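Local coordinates for prophenoloxidase b (Marsupenaeus japonicus, PDB 3WKY), which is a type 3 copper protein of the hemolymph, the precursor of a phenoloxidase that probably hydroxylates monophenols and oxidises o-diphenols, at residues V430-W435 against P483-Y487; S549-L555 against R576-V580. All blocks are in the same frame, centred on the assembly; numbering follows the deposited sequence. Where two conformers were deposited one is given.

Interaction 1 of 2, residues V430-W435 against P483-Y487; sequences VQEEHW and PDFSY. With NAG (2-acetamido-2-deoxy-beta-D-glucopyranose), chain F.
Two antiparallel strand ends illustrate how a ladder ends and its strands part into loops. The strand parts 430-432 and 485-487, both extended, run 4.7 Å apart at 163°; V430-Y487 and E432-F485 are non-hydrogen-bonded pairs (CA to CA 4.2 and 4.1 Å) flanking the hydrogen-bonded pair Q431-S486. P483 (phi/psi -68/152) comes first, still in loop: its CG lies over the five-membered ring of W435 (chi1 p), a CH-pi contact 3.5 Å from the centroid and 13° off the normal. P483 CG is also 3.3 Å from OE2 of E432, whose OE1 accepts from W435 NE1 at 3.0 Å and also bonds S441, so the indole is held by its edge as well as its face. At D484, beyond the last bridge, E433 N donates a further hydrogen bond to D484 O, 2.9 Å; D484 OD2 accepts from N2 of the N-linked NAG at 2.8 Å, while OD1 makes a salt bridge with R576. F485 (chi1 p) shares a face with E432 and V430, and V430 CG1 lies 4.2 Å from F485 CD2. S486 follows: Q431 N to S486 O is 2.8 Å and S486 N to Q431 O 2.9 Å, both side chains on the opposite face. Y487 (chi1 p) returns to the first face, its CB 3.8 Å from V430 CG2. In this ig-like region strand 485-493 is the middle of three, between 424-432 and 541-548; the face carrying V430 and F485 packs sheet on sheet against strands 445-456 and 655-664 of the larger mixed sheet, on L446, Q658 and V660.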
# COMPACT_ATOMS: atom_id res chain seq x y z
N VAL A 430 -48.88 8.66 -26.06
CA VAL A 430 -48.28 7.38 -26.39
C VAL A 430 -49.28 6.29 -26.03
O VAL A 430 -49.90 6.34 -24.97
CB VAL A 430 -46.95 7.20 -25.61
CG1 VAL A 430 -46.41 5.79 -25.76
CG2 VAL A 430 -45.92 8.21 -26.08
N GLN A 431 -49.44 5.31 -26.92
CA GLN A 431 -50.42 4.25 -26.68
C GLN A 431 -49.92 2.88 -27.09
O GLN A 431 -49.62 2.62 -28.27
CB GLN A 431 -51.75 4.57 -27.37
CG GLN A 431 -52.80 3.46 -27.22
CD GLN A 431 -53.25 3.26 -25.78
OE1 GLN A 431 -53.64 4.21 -25.10
NE2 GLN A 431 -53.18 2.02 -25.30
N GLU A 432 -49.85 1.99 -26.12
CA GLU A 432 -49.45 0.62 -26.37
C GLU A 432 -50.55 -0.06 -27.17
O GLU A 432 -51.74 0.13 -26.91
CB GLU A 432 -49.25 -0.11 -25.05
CG GLU A 432 -48.61 -1.47 -25.19
CD GLU A 432 -48.12 -2.01 -23.87
OE1 GLU A 432 -48.97 -2.34 -23.00
OE2 GLU A 432 -46.88 -2.11 -23.71
N GLU A 433 -50.14 -0.84 -28.16
CA GLU A 433 -51.08 -1.56 -29.02
C GLU A 433 -51.63 -2.78 -28.29
O GLU A 433 -51.10 -3.20 -27.25
CB GLU A 433 -50.39 -2.00 -30.31
CG GLU A 433 -51.12 -1.58 -31.60
CD GLU A 433 -51.16 -0.07 -31.80
OE1 GLU A 433 -50.36 0.45 -32.60
OE2 GLU A 433 -52.01 0.59 -31.17
N HIS A 434 -52.71 -3.36 -28.82
CA HIS A 434 -53.29 -4.58 -28.26
C HIS A 434 -52.28 -5.71 -28.31
O HIS A 434 -51.66 -5.95 -29.35
CB HIS A 434 -54.54 -4.99 -29.04
CG HIS A 434 -55.01 -6.38 -28.74
ND1 HIS A 434 -54.58 -7.49 -29.44
CD2 HIS A 434 -55.87 -6.84 -27.80
CE1 HIS A 434 -55.14 -8.57 -28.94
NE2 HIS A 434 -55.94 -8.21 -27.95
N TRP A 435 -52.11 -6.42 -27.20
CA TRP A 435 -51.18 -7.54 -27.16
C TRP A 435 -51.72 -8.73 -26.37
O TRP A 435 -51.22 -9.85 -26.51
CB TRP A 435 -49.80 -7.11 -26.65
CG TRP A 435 -49.79 -6.55 -25.25
CD1 TRP A 435 -49.93 -5.24 -24.89
CD2 TRP A 435 -49.60 -7.29 -24.04
NE1 TRP A 435 -49.84 -5.13 -23.52
CE2 TRP A 435 -49.64 -6.37 -22.98
CE3 TRP A 435 -49.39 -8.65 -23.75
CZ2 TRP A 435 -49.50 -6.76 -21.65
CZ3 TRP A 435 -49.26 -9.03 -22.43
CH2 TRP A 435 -49.31 -8.09 -21.40
N PRO A 483 -44.51 -5.15 -26.18
CA PRO A 483 -45.60 -4.98 -27.17
C PRO A 483 -45.33 -3.81 -28.11
O PRO A 483 -44.66 -2.86 -27.69
CB PRO A 483 -46.82 -4.65 -26.30
CG PRO A 483 -46.49 -5.16 -24.94
CD PRO A 483 -44.99 -5.01 -24.80
N ASP A 484 -45.85 -3.86 -29.34
CA ASP A 484 -45.82 -2.68 -30.20
C ASP A 484 -46.49 -1.50 -29.51
O ASP A 484 -47.39 -1.68 -28.68
CB ASP A 484 -46.55 -2.92 -31.53
CG ASP A 484 -45.84 -3.92 -32.43
OD1 ASP A 484 -44.63 -4.17 -32.24
OD2 ASP A 484 -46.51 -4.46 -33.34
N PHE A 485 -46.06 -0.29 -29.84
CA PHE A 485 -46.75 0.91 -29.39
C PHE A 485 -46.73 1.96 -30.49
O PHE A 485 -45.94 1.87 -31.43
CB PHE A 485 -46.15 1.47 -28.09
CG PHE A 485 -44.71 1.91 -28.22
CD1 PHE A 485 -43.68 1.00 -28.04
CD2 PHE A 485 -44.39 3.24 -28.47
CE1 PHE A 485 -42.35 1.40 -28.15
CE2 PHE A 485 -43.07 3.65 -28.58
CZ PHE A 485 -42.04 2.72 -28.41
N SER A 486 -47.62 2.94 -30.38
CA SER A 486 -47.56 4.08 -31.27
C SER A 486 -47.59 5.36 -30.45
O SER A 486 -47.87 5.34 -29.25
CB SER A 486 -48.73 4.07 -32.25
OG SER A 486 -49.92 4.47 -31.58
N TYR A 487 -47.28 6.48 -31.10
CA TYR A 487 -47.40 7.78 -30.45
C TYR A 487 -47.97 8.78 -31.44
O TYR A 487 -47.80 8.61 -32.65
CB TYR A 487 -46.06 8.27 -29.87
CG TYR A 487 -44.98 8.55 -30.90
CD1 TYR A 487 -44.98 9.73 -31.62
CD2 TYR A 487 -43.95 7.65 -31.12
CE1 TYR A 487 -44.01 9.99 -32.56
CE2 TYR A 487 -42.96 7.91 -32.05
CZ TYR A 487 -42.99 9.07 -32.76
OH TYR A 487 -42.02 9.34 -33.70
C1 NAG F . -43.58 -5.18 -35.44
C2 NAG F . -44.85 -5.77 -36.07
C3 NAG F . -45.23 -7.06 -35.34
C4 NAG F . -44.07 -8.04 -35.41
C5 NAG F . -42.76 -7.39 -34.96
C6 NAG F . -41.59 -8.30 -35.31
C7 NAG F . -46.53 -4.45 -37.23
C8 NAG F . -47.94 -3.94 -37.14
N2 NAG F . -45.95 -4.82 -36.08
O3 NAG F . -46.36 -7.64 -35.94
O4 NAG F . -44.34 -9.15 -34.58
O5 NAG F . -42.55 -6.14 -35.59
O6 NAG F . -41.28 -8.13 -36.68
O7 NAG F . -45.96 -4.52 -38.32

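Interaction 2 of 2, residues S549-L555 against R576-V580; sequences SNESSIL and RNLQV. Unlike the reference sequence in segment 576-580: R576 (reference Gln). With NAG (2-acetamido-2-deoxy-beta-D-glucopyranose), chain F.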
# COMPACT_ATOMS: atom_id res chain seq x y z
N SER A 549 -44.13 1.94 -33.48
CA SER A 549 -42.80 1.62 -32.96
C SER A 549 -41.93 0.88 -33.98
O SER A 549 -40.71 1.09 -34.02
CB SER A 549 -42.91 0.88 -31.62
OG SER A 549 -43.63 -0.34 -31.74
N ASN A 550 -42.54 0.06 -34.84
CA ASN A 550 -41.78 -0.68 -35.86
C ASN A 550 -41.22 0.24 -36.94
O ASN A 550 -40.41 -0.19 -37.76
CB ASN A 550 -42.63 -1.76 -36.54
CG ASN A 550 -42.73 -3.04 -35.73
OD1 ASN A 550 -42.24 -3.12 -34.61
ND2 ASN A 550 -43.39 -4.05 -36.31
N GLU A 551 -41.65 1.50 -36.96
CA GLU A 551 -41.15 2.45 -37.95
C GLU A 551 -39.96 3.24 -37.45
O GLU A 551 -39.41 4.05 -38.19
CB GLU A 551 -42.23 3.48 -38.33
CG GLU A 551 -43.56 2.93 -38.80
CD GLU A 551 -44.51 4.06 -39.18
OE1 GLU A 551 -44.46 4.52 -40.34
OE2 GLU A 551 -45.29 4.52 -38.30
N SER A 552 -39.59 3.05 -36.19
CA SER A 552 -38.57 3.90 -35.57
C SER A 552 -37.29 4.04 -36.38
O SER A 552 -36.81 3.07 -36.97
CB SER A 552 -38.19 3.39 -34.18
OG SER A 552 -37.07 4.12 -33.72
N SER A 553 -36.72 5.24 -36.38
CA SER A 553 -35.47 5.51 -37.06
C SER A 553 -34.32 4.63 -36.57
O SER A 553 -33.33 4.43 -37.28
CB SER A 553 -35.09 6.97 -36.87
OG SER A 553 -35.09 7.29 -35.49
N ILE A 554 -34.42 4.10 -35.35
CA ILE A 554 -33.28 3.32 -34.81
C ILE A 554 -33.30 1.86 -35.29
O ILE A 554 -32.31 1.13 -35.13
CB ILE A 554 -33.20 3.36 -33.27
CG1 ILE A 554 -34.31 2.51 -32.64
CG2 ILE A 554 -33.20 4.83 -32.76
CD1 ILE A 554 -34.31 2.49 -31.11
N LEU A 555 -34.41 1.45 -35.89
CA LEU A 555 -34.53 0.11 -36.46
C LEU A 555 -34.20 0.13 -37.95
O LEU A 555 -34.26 1.19 -38.58
CB LEU A 555 -35.96 -0.41 -36.25
CG LEU A 555 -36.46 -0.42 -34.80
CD1 LEU A 555 -37.93 -0.82 -34.72
CD2 LEU A 555 -35.59 -1.36 -33.95
N ARG A 576 -35.10 -4.78 -32.04
CA ARG A 576 -36.47 -4.36 -31.77
C ARG A 576 -36.89 -4.81 -30.38
O ARG A 576 -37.60 -4.08 -29.67
CB ARG A 576 -37.46 -4.89 -32.83
CG ARG A 576 -38.89 -4.38 -32.60
CD ARG A 576 -39.98 -5.36 -33.07
NE ARG A 576 -41.26 -5.11 -32.40
CZ ARG A 576 -41.60 -5.61 -31.20
NH1 ARG A 576 -40.75 -6.40 -30.54
NH2 ARG A 576 -42.78 -5.32 -30.66
N ASN A 577 -36.43 -5.99 -29.96
CA ASN A 577 -36.82 -6.52 -28.66
C ASN A 577 -36.25 -5.73 -27.48
O ASN A 577 -36.76 -5.84 -26.35
CB ASN A 577 -36.50 -8.02 -28.54
CG ASN A 577 -35.01 -8.29 -28.40
OD1 ASN A 577 -34.26 -8.14 -29.36
ND2 ASN A 577 -34.58 -8.69 -27.21
N LEU A 578 -35.21 -4.93 -27.74
CA LEU A 578 -34.64 -4.06 -26.70
C LEU A 578 -34.96 -2.59 -26.95
O LEU A 578 -34.29 -1.70 -26.43
CB LEU A 578 -33.11 -4.26 -26.58
CG LEU A 578 -32.63 -5.68 -26.31
CD1 LEU A 578 -31.09 -5.71 -26.20
CD2 LEU A 578 -33.26 -6.27 -25.04
N GLN A 579 -36.00 -2.34 -27.73
CA GLN A 579 -36.36 -0.97 -28.07
C GLN A 579 -36.87 -0.19 -26.86
O GLN A 579 -36.75 1.04 -26.80
CB GLN A 579 -37.42 -1.00 -29.17
CG GLN A 579 -37.89 0.34 -29.65
CD GLN A 579 -38.79 0.16 -30.86
OE1 GLN A 579 -39.32 -0.93 -31.07
NE2 GLN A 579 -38.94 1.22 -31.66
N VAL A 580 -37.45 -0.89 -25.89
CA VAL A 580 -38.02 -0.26 -24.70
C VAL A 580 -37.17 -0.69 -23.51
O VAL A 580 -36.94 -1.89 -23.32
CB VAL A 580 -39.49 -0.71 -24.51
CG1 VAL A 580 -40.08 -0.17 -23.19
CG2 VAL A 580 -40.34 -0.24 -25.72
C1 NAG F . -43.58 -5.18 -35.44
C2 NAG F . -44.85 -5.77 -36.07
C3 NAG F . -45.23 -7.06 -35.34
C4 NAG F . -44.07 -8.04 -35.41
C5 NAG F . -42.76 -7.39 -34.96
C6 NAG F . -41.59 -8.30 -35.31
C7 NAG F . -46.53 -4.45 -37.23
C8 NAG F . -47.94 -3.94 -37.14
N2 NAG F . -45.95 -4.82 -36.08
O3 NAG F . -46.36 -7.64 -35.94
O4 NAG F . -44.34 -9.15 -34.58
O5 NAG F . -42.55 -6.14 -35.59
O6 NAG F . -41.28 -8.13 -36.68
O7 NAG F . -45.96 -4.52 -38.32
O HOH W 1 -41.58 -1.89 -32.26
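Q579 makes the straightest bond here: its NE2 donates to the carbonyl O of S549 at 3.0 Å, almost linearly. S552 N also donates to S549 O, at 3.1 Å. Beside it, R576 NE donates to N550 OD1 at 3.1 Å, near the guanidinium plane; R576, where the reference sequence has Gln, also forms salt bridges with D484 and E481. One water joins the group, donating to N550 OD1 and to Q579 OE1, each 2.7 Å away, and hydrogen-bonding S549 OG at 2.6 Å; S549 OG also hydrogen-bonds F485 N. N550 ND2 is bonded covalently to NAG C1 (1.4 Å), so its amide carries the glycan on one atom and receives R576 on the other. Farther out, L555 CD2 lies 3.8 Å from R576 CA and L555 CD1 3.8 Å from Q579 NE2, while S552 starts a type I turn to L555. The chemistry is that of two loops joined chiefly by amide and guanidinium groups, with a bridging water at the root of an N-glycan.

From the N terminus, interaction 1 comes first: strand 424-432 and the loop after it meet 483-487 once the chain has run through strands 445-456 and 472-481. Its loop is closed before interaction 2 opens, so the two stand in series, neither nested nor crossed. Strand 541-548 then leads into 549-555, and 576-580 returns to it before strand 588-598. The contacts nevertheless touch, through the D484-R576 salt bridge and at F485 O, which lies 2.7 Å from S549 N, probably hydrogen-bonded. Together they tie the N-terminal end of the middle strand 485-493 to the loop that follows strand 541-548.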